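Saframycin Mx1 synthetase B (Legionella pneumophila subsp. pneumophila, PDB 3KXW) belongs to the ANL superfamily of AMP-binding enzymes and holds 5'-O-[(S)-(dodecanoyloxy)(hydroxy)phosphoryl]adenosine in its ligand pocket. Local coordinates at residues A[193-196]-A[197-201]; A[517-520]-A[521-524]; A[54-57]-A[58-62]. All coordinates share one frame; numbering follows the deposited sequence.

Contact 1: A[193-196]-A[197-201]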
ATOM      1  N   LEU A 193      -5.744 -11.863 -13.123  1.00 14.16           N
ATOM      2  CA  LEU A 193      -5.993 -11.389 -14.488  1.00 14.50           C
ATOM      3  C   LEU A 193      -7.251 -10.532 -14.557  1.00 14.72           C
ATOM      4  O   LEU A 193      -7.302  -9.559 -15.287  1.00 15.55           O
ATOM      5  CB  LEU A 193      -6.085 -12.552 -15.477  1.00 17.23           C
ATOM      6  CG  LEU A 193      -4.808 -13.365 -15.769  1.00 15.72           C
ATOM      7  CD1 LEU A 193      -5.169 -14.502 -16.767  1.00 17.90           C
ATOM      8  CD2 LEU A 193      -3.700 -12.473 -16.321  1.00 14.87           C
ATOM      9  N   ASP A 194      -8.286 -10.891 -13.814  1.00 14.61           N
ATOM     10  CA  ASP A 194      -9.490 -10.093 -13.878  1.00 15.00           C
ATOM     11  C   ASP A 194      -9.199  -8.652 -13.443  1.00 14.53           C
ATOM     12  O   ASP A 194      -9.654  -7.677 -14.066  1.00 13.40           O
ATOM     13  CB  ASP A 194     -10.568 -10.640 -12.967  1.00 14.68           C
ATOM     14  CG  ASP A 194     -11.874  -9.899 -13.141  1.00 17.17           C
ATOM     15  OD1 ASP A 194     -12.509 -10.099 -14.189  1.00 18.69           O
ATOM     16  OD2 ASP A 194     -12.250  -9.100 -12.266  1.00 14.13           O
ATOM     17  N   ASN A 195      -8.477  -8.515 -12.342  1.00 13.33           N
ATOM     18  CA  ASN A 195      -8.208  -7.172 -11.834  1.00 12.76           C
ATOM     19  C   ASN A 195      -7.223  -6.387 -12.684  1.00 13.70           C
ATOM     20  O   ASN A 195      -7.407  -5.190 -12.892  1.00 13.11           O
ATOM     21  CB  ASN A 195      -7.794  -7.166 -10.363  1.00 11.24           C
ATOM     22  CG  ASN A 195      -8.206  -5.864  -9.671  1.00 13.22           C
ATOM     23  OD1 ASN A 195      -7.377  -5.037  -9.307  1.00 12.48           O
ATOM     24  ND2 ASN A 195      -9.512  -5.673  -9.530  1.00 13.05           N
ATOM     25  N   LEU A 196      -6.180  -7.057 -13.176  1.00 13.04           N
ATOM     26  CA  LEU A 196      -5.245  -6.420 -14.094  1.00 13.95           C
ATOM     27  C   LEU A 196      -5.971  -5.846 -15.295  1.00 13.34           C
ATOM     28  O   LEU A 196      -5.622  -4.794 -15.776  1.00 13.77           O
ATOM     29  CB  LEU A 196      -4.145  -7.386 -14.583  1.00 12.88           C
ATOM     30  CG  LEU A 196      -3.240  -8.006 -13.511  1.00 15.54           C
ATOM     31  CD1 LEU A 196      -2.133  -8.836 -14.115  1.00 13.14           C
ATOM     32  CD2 LEU A 196      -2.696  -6.982 -12.480  1.00 12.62           C
ATOM     33  N   ASN A 197      -6.963  -6.561 -15.795  1.00 16.41           N
ATOM     34  CA  ASN A 197      -7.741  -6.052 -16.923  1.00 15.42           C
ATOM     35  C   ASN A 197      -8.589  -4.848 -16.517  1.00 16.39           C
ATOM     36  O   ASN A 197      -8.721  -3.873 -17.268  1.00 15.20           O
ATOM     37  CB  ASN A 197      -8.660  -7.140 -17.482  1.00 18.56           C
ATOM     38  CG  ASN A 197      -9.585  -6.606 -18.574  1.00 22.50           C
ATOM     39  OD1 ASN A 197      -9.120  -6.131 -19.611  1.00 29.16           O
ATOM     40  ND2 ASN A 197     -10.890  -6.681 -18.340  1.00 28.15           N
ATOM     41  N   LYS A 198      -9.173  -4.921 -15.333  1.00 15.23           N
ATOM     42  CA  LYS A 198      -9.970  -3.813 -14.843  1.00 15.09           C
ATOM     43  C   LYS A 198      -9.105  -2.558 -14.659  1.00 15.42           C
ATOM     44  O   LYS A 198      -9.526  -1.456 -15.002  1.00 15.02           O
ATOM     45  CB  LYS A 198     -10.666  -4.179 -13.538  1.00 15.67           C
ATOM     46  CG  LYS A 198     -11.895  -5.046 -13.740  1.00 17.24           C
ATOM     47  CD  LYS A 198     -12.362  -5.607 -12.400  1.00 16.98           C
ATOM     48  CE  LYS A 198     -13.790  -6.136 -12.479  1.00 19.12           C
ATOM     49  NZ  LYS A 198     -13.983  -7.251 -13.439  1.00 17.73           N
ATOM     50  N   ILE A 199      -7.896  -2.738 -14.140  1.00 14.86           N
ATOM     51  CA  ILE A 199      -6.958  -1.626 -13.956  1.00 13.79           C
ATOM     52  C   ILE A 199      -6.501  -1.035 -15.296  1.00 15.72           C
ATOM     53  O   ILE A 199      -6.560   0.188 -15.509  1.00 15.64           O
ATOM     54  CB  ILE A 199      -5.718  -2.072 -13.131  1.00 12.66           C
ATOM     55  CG1 ILE A 199      -6.154  -2.559 -11.739  1.00 12.77           C
ATOM     56  CG2 ILE A 199      -4.676  -0.950 -13.035  1.00 13.90           C
ATOM     57  CD1 ILE A 199      -5.042  -3.245 -10.934  1.00 12.94           C
ATOM     58  N   PHE A 200      -6.034  -1.894 -16.196  1.00 14.81           N
ATOM     59  CA  PHE A 200      -5.585  -1.439 -17.517  1.00 15.86           C
ATOM     60  C   PHE A 200      -6.689  -0.657 -18.223  1.00 16.85           C
ATOM     61  O   PHE A 200      -6.447   0.390 -18.850  1.00 18.06           O
ATOM     62  CB  PHE A 200      -5.136  -2.635 -18.370  1.00 15.91           C
ATOM     63  CG  PHE A 200      -4.487  -2.257 -19.669  1.00 17.39           C
ATOM     64  CD1 PHE A 200      -3.101  -2.179 -19.771  1.00 19.04           C
ATOM     65  CD2 PHE A 200      -5.253  -2.000 -20.798  1.00 20.28           C
ATOM     66  CE1 PHE A 200      -2.492  -1.839 -20.978  1.00 20.37           C
ATOM     67  CE2 PHE A 200      -4.651  -1.661 -22.010  1.00 21.70           C
ATOM     68  CZ  PHE A 200      -3.274  -1.594 -22.099  1.00 20.67           C
ATOM     69  N   THR A 201      -7.905  -1.160 -18.104  1.00 17.59           N
ATOM     70  CA  THR A 201      -9.033  -0.565 -18.802  1.00 18.56           C
ATOM     71  C   THR A 201      -9.484   0.723 -18.158  1.00 18.85           C
ATOM     72  O   THR A 201      -9.654   1.740 -18.841  1.00 20.42           O
ATOM     73  CB  THR A 201     -10.213  -1.524 -18.836  1.00 19.36           C
ATOM     74  OG1 THR A 201      -9.870  -2.634 -19.660  1.00 21.02           O
ATOM     75  CG2 THR A 201     -11.427  -0.837 -19.409  1.00 21.85           C
TER
HETATM   76  O   HOH W   1     -12.079  -7.965 -15.931  1.00 26.90           O

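Contact 2: A[517-520]-A[521-524]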
ATOM      1  N   ALA A 517      17.612  21.083  13.037  1.00 18.48           N
ATOM      2  CA  ALA A 517      17.679  19.813  13.758  1.00 20.05           C
ATOM      3  C   ALA A 517      16.264  19.282  13.991  1.00 19.12           C
ATOM      4  O   ALA A 517      16.011  18.077  13.879  1.00 19.79           O
ATOM      5  CB  ALA A 517      18.443  19.974  15.075  1.00 19.02           C
ATOM      6  N   GLN A 518      15.344  20.191  14.297  1.00 17.91           N
ATOM      7  CA  GLN A 518      13.953  19.819  14.490  1.00 19.45           C
ATOM      8  C   GLN A 518      13.403  19.182  13.215  1.00 19.53           C
ATOM      9  O   GLN A 518      12.857  18.084  13.242  1.00 17.16           O
ATOM     10  CB  GLN A 518      13.113  21.040  14.868  1.00 19.54           C
ATOM     11  CG  GLN A 518      13.338  21.541  16.297  1.00 19.60           C
ATOM     12  CD  GLN A 518      12.459  22.737  16.628  1.00 25.70           C
ATOM     13  OE1 GLN A 518      11.567  23.089  15.860  1.00 25.38           O
ATOM     14  NE2 GLN A 518      12.704  23.363  17.773  1.00 25.76           N
ATOM     15  N   ASP A 519      13.563  19.878  12.097  1.00 18.54           N
ATOM     16  CA  ASP A 519      13.126  19.344  10.815  1.00 20.20           C
ATOM     17  C   ASP A 519      13.684  17.967  10.510  1.00 20.36           C
ATOM     18  O   ASP A 519      12.937  17.078  10.089  1.00 20.30           O
ATOM     19  CB  ASP A 519      13.451  20.328   9.692  1.00 23.07           C
ATOM     20  CG  ASP A 519      12.521  21.526   9.700  1.00 26.10           C
ATOM     21  OD1 ASP A 519      11.593  21.551  10.538  1.00 30.30           O
ATOM     22  OD2 ASP A 519      12.698  22.444   8.871  1.00 30.36           O
ATOM     23  N   ASN A 520      14.989  17.791  10.711  1.00 18.13           N
ATOM     24  CA  ASN A 520      15.647  16.504  10.522  1.00 19.89           C
ATOM     25  C   ASN A 520      15.038  15.460  11.441  1.00 20.58           C
ATOM     26  O   ASN A 520      14.748  14.341  11.026  1.00 20.82           O
ATOM     27  CB  ASN A 520      17.155  16.631  10.838  1.00 22.51           C
ATOM     28  CG  ASN A 520      17.936  17.340   9.741  1.00 29.64           C
ATOM     29  OD1 ASN A 520      17.530  17.333   8.573  1.00 33.64           O
ATOM     30  ND2 ASN A 520      19.080  17.953  10.108  1.00 28.69           N
ATOM     31  N   LEU A 521      14.826  15.838  12.696  1.00 18.04           N
ATOM     32  CA  LEU A 521      14.245  14.913  13.672  1.00 19.20           C
ATOM     33  C   LEU A 521      12.843  14.461  13.257  1.00 16.02           C
ATOM     34  O   LEU A 521      12.550  13.268  13.301  1.00 16.23           O
ATOM     35  CB  LEU A 521      14.196  15.543  15.070  1.00 17.11           C
ATOM     36  CG  LEU A 521      13.484  14.733  16.159  1.00 17.46           C
ATOM     37  CD1 LEU A 521      14.053  13.298  16.254  1.00 17.77           C
ATOM     38  CD2 LEU A 521      13.599  15.449  17.495  1.00 18.64           C
ATOM     39  N   PHE A 522      11.997  15.415  12.869  1.00 16.17           N
ATOM     40  CA  PHE A 522      10.635  15.121  12.398  1.00 18.62           C
ATOM     41  C   PHE A 522      10.668  14.140  11.226  1.00 17.68           C
ATOM     42  O   PHE A 522       9.905  13.181  11.186  1.00 16.89           O
ATOM     43  CB  PHE A 522       9.889  16.388  11.945  1.00 19.07           C
ATOM     44  CG  PHE A 522       9.572  17.354  13.057  1.00 17.93           C
ATOM     45  CD1 PHE A 522       9.083  16.903  14.273  1.00 18.46           C
ATOM     46  CD2 PHE A 522       9.748  18.723  12.866  1.00 19.99           C
ATOM     47  CE1 PHE A 522       8.803  17.808  15.292  1.00 19.78           C
ATOM     48  CE2 PHE A 522       9.472  19.630  13.870  1.00 19.56           C
ATOM     49  CZ  PHE A 522       9.013  19.177  15.084  1.00 19.13           C
ATOM     50  N   ASN A 523      11.548  14.395  10.267  1.00 18.41           N
ATOM     51  CA  ASN A 523      11.698  13.491   9.127  1.00 20.01           C
ATOM     52  C   ASN A 523      12.182  12.093   9.511  1.00 18.66           C
ATOM     53  O   ASN A 523      11.715  11.097   8.962  1.00 18.30           O
ATOM     54  CB  ASN A 523      12.591  14.126   8.053  1.00 23.96           C
ATOM     55  CG  ASN A 523      12.012  15.423   7.521  1.00 21.41           C
ATOM     56  OD1 ASN A 523      10.799  15.598   7.499  1.00 24.37           O
ATOM     57  ND2 ASN A 523      12.877  16.346   7.099  1.00 23.05           N
ATOM     58  N   GLU A 524      13.104  12.020  10.470  1.00 19.33           N
ATOM     59  CA  GLU A 524      13.625  10.735  10.933  1.00 19.47           C
ATOM     60  C   GLU A 524      12.540   9.952  11.630  1.00 17.51           C
ATOM     61  O   GLU A 524      12.445   8.729  11.491  1.00 18.07           O
ATOM     62  CB  GLU A 524      14.808  10.940  11.893  1.00 19.77           C
ATOM     63  CG  GLU A 524      16.078  11.328  11.169  1.00 25.85           C
ATOM     64  CD  GLU A 524      17.141  11.922  12.080  1.00 31.87           C
ATOM     65  OE1 GLU A 524      16.824  12.280  13.239  1.00 32.21           O
ATOM     66  OE2 GLU A 524      18.297  12.057  11.622  1.00 35.16           O
TER
HETATM   67  O   HOH W   2      15.892  15.350   6.983  1.00 29.58           O

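Contact 3: A[54-57]-A[58-62]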
ATOM      1  N   ALA A  54      12.055 -20.898 -11.542  1.00 14.13           N
ATOM      2  CA  ALA A  54      11.090 -21.993 -11.451  1.00 15.08           C
ATOM      3  C   ALA A  54      11.775 -23.369 -11.550  1.00 16.74           C
ATOM      4  O   ALA A  54      11.399 -24.314 -10.851  1.00 14.81           O
ATOM      5  CB  ALA A  54       9.971 -21.837 -12.507  1.00 14.26           C
ATOM      6  N   ALA A  55      12.771 -23.486 -12.418  1.00 15.39           N
ATOM      7  CA  ALA A  55      13.450 -24.779 -12.583  1.00 16.12           C
ATOM      8  C   ALA A  55      14.197 -25.146 -11.294  1.00 18.42           C
ATOM      9  O   ALA A  55      14.255 -26.311 -10.903  1.00 17.87           O
ATOM     10  CB  ALA A  55      14.420 -24.726 -13.762  1.00 17.44           C
ATOM     11  N   THR A  56      14.791 -24.143 -10.659  1.00 16.16           N
ATOM     12  CA  THR A  56      15.447 -24.344  -9.378  1.00 17.49           C
ATOM     13  C   THR A  56      14.454 -24.776  -8.291  1.00 18.20           C
ATOM     14  O   THR A  56      14.705 -25.726  -7.542  1.00 16.87           O
ATOM     15  CB  THR A  56      16.193 -23.084  -8.930  1.00 17.14           C
ATOM     16  OG1 THR A  56      17.115 -22.697  -9.953  1.00 17.62           O
ATOM     17  CG2 THR A  56      16.932 -23.346  -7.630  1.00 17.97           C
ATOM     18  N   LEU A  57      13.315 -24.092  -8.213  1.00 15.57           N
ATOM     19  CA  LEU A  57      12.281 -24.490  -7.252  1.00 16.70           C
ATOM     20  C   LEU A  57      11.850 -25.945  -7.474  1.00 16.53           C
ATOM     21  O   LEU A  57      11.728 -26.739  -6.539  1.00 17.76           O
ATOM     22  CB  LEU A  57      11.060 -23.541  -7.362  1.00 15.57           C
ATOM     23  CG  LEU A  57      11.260 -22.125  -6.827  1.00 15.60           C
ATOM     24  CD1 LEU A  57      10.029 -21.235  -7.127  1.00 13.86           C
ATOM     25  CD2 LEU A  57      11.554 -22.154  -5.316  1.00 15.08           C
ATOM     26  N   GLN A  58      11.613 -26.292  -8.733  1.00 16.97           N
ATOM     27  CA  GLN A  58      11.233 -27.654  -9.066  1.00 17.48           C
ATOM     28  C   GLN A  58      12.345 -28.646  -8.700  1.00 20.39           C
ATOM     29  O   GLN A  58      12.069 -29.719  -8.131  1.00 19.29           O
ATOM     30  CB  GLN A  58      10.859 -27.738 -10.548  1.00 18.14           C
ATOM     31  CG  GLN A  58       9.547 -27.038 -10.874  1.00 18.08           C
ATOM     32  CD  GLN A  58       9.292 -26.940 -12.371  1.00 18.54           C
ATOM     33  OE1 GLN A  58      10.224 -26.931 -13.179  1.00 18.15           O
ATOM     34  NE2 GLN A  58       8.033 -26.834 -12.739  1.00 19.74           N
ATOM     35  N   ALA A  59      13.594 -28.274  -8.981  1.00 18.68           N
ATOM     36  CA  ALA A  59      14.721 -29.157  -8.704  1.00 20.16           C
ATOM     37  C   ALA A  59      14.865 -29.377  -7.208  1.00 23.94           C
ATOM     38  O   ALA A  59      15.354 -30.426  -6.769  1.00 22.69           O
ATOM     39  CB  ALA A  59      16.026 -28.575  -9.271  1.00 22.15           C
ATOM     40  N   GLU A  60      14.423 -28.398  -6.426  1.00 20.82           N
ATOM     41  CA  GLU A  60      14.530 -28.479  -4.971  1.00 21.29           C
ATOM     42  C   GLU A  60      13.308 -29.078  -4.288  1.00 21.97           C
ATOM     43  O   GLU A  60      13.212 -29.071  -3.058  1.00 25.53           O
ATOM     44  CB  GLU A  60      14.825 -27.098  -4.385  1.00 21.07           C
ATOM     45  CG  GLU A  60      16.188 -26.561  -4.767  1.00 24.41           C
ATOM     46  CD  GLU A  60      17.300 -27.350  -4.111  1.00 28.88           C
ATOM     47  OE1 GLU A  60      17.230 -27.555  -2.883  1.00 30.58           O
ATOM     48  OE2 GLU A  60      18.237 -27.770  -4.818  1.00 33.34           O
ATOM     49  N   GLY A  61      12.377 -29.593  -5.077  1.00 20.16           N
ATOM     50  CA  GLY A  61      11.282 -30.362  -4.534  1.00 22.54           C
ATOM     51  C   GLY A  61      10.000 -29.580  -4.314  1.00 22.05           C
ATOM     52  O   GLY A  61       9.034 -30.150  -3.834  1.00 19.51           O
ATOM     53  N   ALA A  62       9.968 -28.291  -4.657  1.00 18.56           N
ATOM     54  CA  ALA A  62       8.707 -27.547  -4.549  1.00 18.68           C
ATOM     55  C   ALA A  62       7.686 -28.009  -5.587  1.00 19.71           C
ATOM     56  O   ALA A  62       8.026 -28.215  -6.755  1.00 21.99           O
ATOM     57  CB  ALA A  62       8.939 -26.016  -4.659  1.00 19.17           C
TER

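Contact 1: A[193-196]-A[197-201]
Lys-198 reaches back one helical turn to Asp-194 and closes an i to i+4 salt bridge within helix 189-202. Its CB lies beside the carbonyls of the preceding turn, 3.5 Å from Asn-195 O. CG keeps to the same track, 3.5 Å from Asp-194 O. CD moves on to the carboxylate, and here the side chain of Asn-195 crosses the lysine chain at about a right angle, its ND2 4.0 Å from Lys-198 CD. CE comes within 3.3 Å of Asp-194 OD2. The chain is extended up to this point and then bends at its last torsion (chi4 61°), which turns NZ onto the acid. NZ meets Asp-194 OD2 at 2.8 Å, on the syn side and 21° out of the carboxylate plane. For its part, Asp-194 sets CG anti to its backbone N (chi1 -174°), and this brings its carboxylate round to the lysine. A water ties the group together: it donates to Asp-194 OD1 and to the carbonyl Asp-194 O, and accepts from Lys-198 NZ and Asn-197 ND2. On the next flank of the helix, Ile-199 CD1 packs 3.4 Å from Asn-195 OD1. The same isoleucine side chain touches the bound 5'-O-[(S)-(dodecanoyloxy)(hydroxy)phosphoryl]adenosine, which makes Ile-199 a residue of the ligand pocket. Asn-195 OD1 accepts from Leu-335 N, and Ser-408 OG is hydrogen-bonded to both Asn-195 ND2 and Asp-194 OD2. Leu-196 packs on Thr-229 and Tyr-232 of helix 220-233. Asp-194 OD2 is thus gripped by both an ammonium group and a hydroxyl, while OD1 has the water. This surrounding would probably hold the carboxylate in its charged form and limit its rotation.

Contact 2: A[517-520]-A[521-524]
The ring of Phe-522 lies with one face over the carbonyl oxygen of Gln-518, one turn earlier in helix 515-533. Gln-518 O is 3.2 Å from Phe-522 CD2, so the oxygen sits against the CG-CD2 part of that face. The same oxygen accepts from Phe-522 N at 2.8 Å in a nearly straight bond. Phe-522 CG stands beside its own backbone N (chi1 -67°), and this directs the ring back along the helix. Farther out, Gln-518 CB packs at 4.0 Å from Phe-522 CE2. The carboxylate of Asp-519 passes the ring at a slant, its plane 42° from the ring plane. Its OD1 comes no nearer than 4.1 Å, to Phe-522 CD2. On the outer flank, Asn-520 and Asn-523 are joined through a water, which donates to Asn-520 OD1 and accepts from Asn-523 ND2. The polar flank and the aromatic one make the helix amphipathic here. Its inner side faces the sheet: Phe-522 rests on Ile-540 and Leu-542 of strand 539-544 and on Ala-574 of strand 574-577, and its ring stacks with that of Trp-576. Leu-521 also packs on Leu-542. The helix is the crossover of a beta-alpha-beta unit, running between strands 499-508 and 539-544.

Contact 3: A[54-57]-A[58-62]
Positive phi at Gly-61 (97°) turns the chain back at the end of helix 43-59 and brings Ala-62 against Leu-57. Ala-62 N then donates to Leu-57 O at 3.0 Å. Beside this bond the two side chains meet, Leu-57 CB and Ala-62 CB lying 4.2 Å apart. Ala-62 CB also sits close to the carbonyl, 3.4 Å from Leu-57 O. A second bond runs inside the turn, from Gly-61 N to Gln-58 O at 3.1 Å. The two bonds together define a Schellman motif with Gly-61 as its C-prime residue, the place where the motif needs positive phi. Glu-60 is the first residue to leave helical angles. Its N still donates to Thr-56 O at 2.9 Å, with a weak second bond to Leu-57 O. Glu-60 CG lies over the same turn, 3.3 Å from Thr-56 O, and the bend at chi2 (-69°) carries the carboxylate clear of that oxygen. Gln-58 runs back along the helix instead. Its CG sits 3.3 Å from Ala-54 O, and its amide end lies alongside Ala-55, with Gln-58 OE1 3.9 Å from Ala-55 CA. The polar end is held from outside, since Gln-58 NE2 donates to Gln-160 O. Trp-159 packs on both Ala-54 and Gln-58, so the 159-162 part of the chain covers this flank. Thr-56 OG1 is hydrogen-bonded to Ala-52 O, one turn earlier, and the threonine side chain touches Ile-151.

Overall arrangement
All three contacts are local, each within or at the end of one helix, and none touches another. Contacts 1 and 3 fall in the AMP-binding enzyme range, with centres 30 Å apart and nearest atoms about 17 Å apart. Contact 2 belongs to the Disco-interacting protein 2-like range. Its centre is 41 Å from that of contact 1, on the opposite side of the chain's centre, and 47 Å from that of contact 3. Contact 1 alone includes a residue of the ligand pocket, Ile-199, whose side chain is about 4 Å from the bound ligand. Contact 3 lies farthest out, 30 Å from the chain's centre.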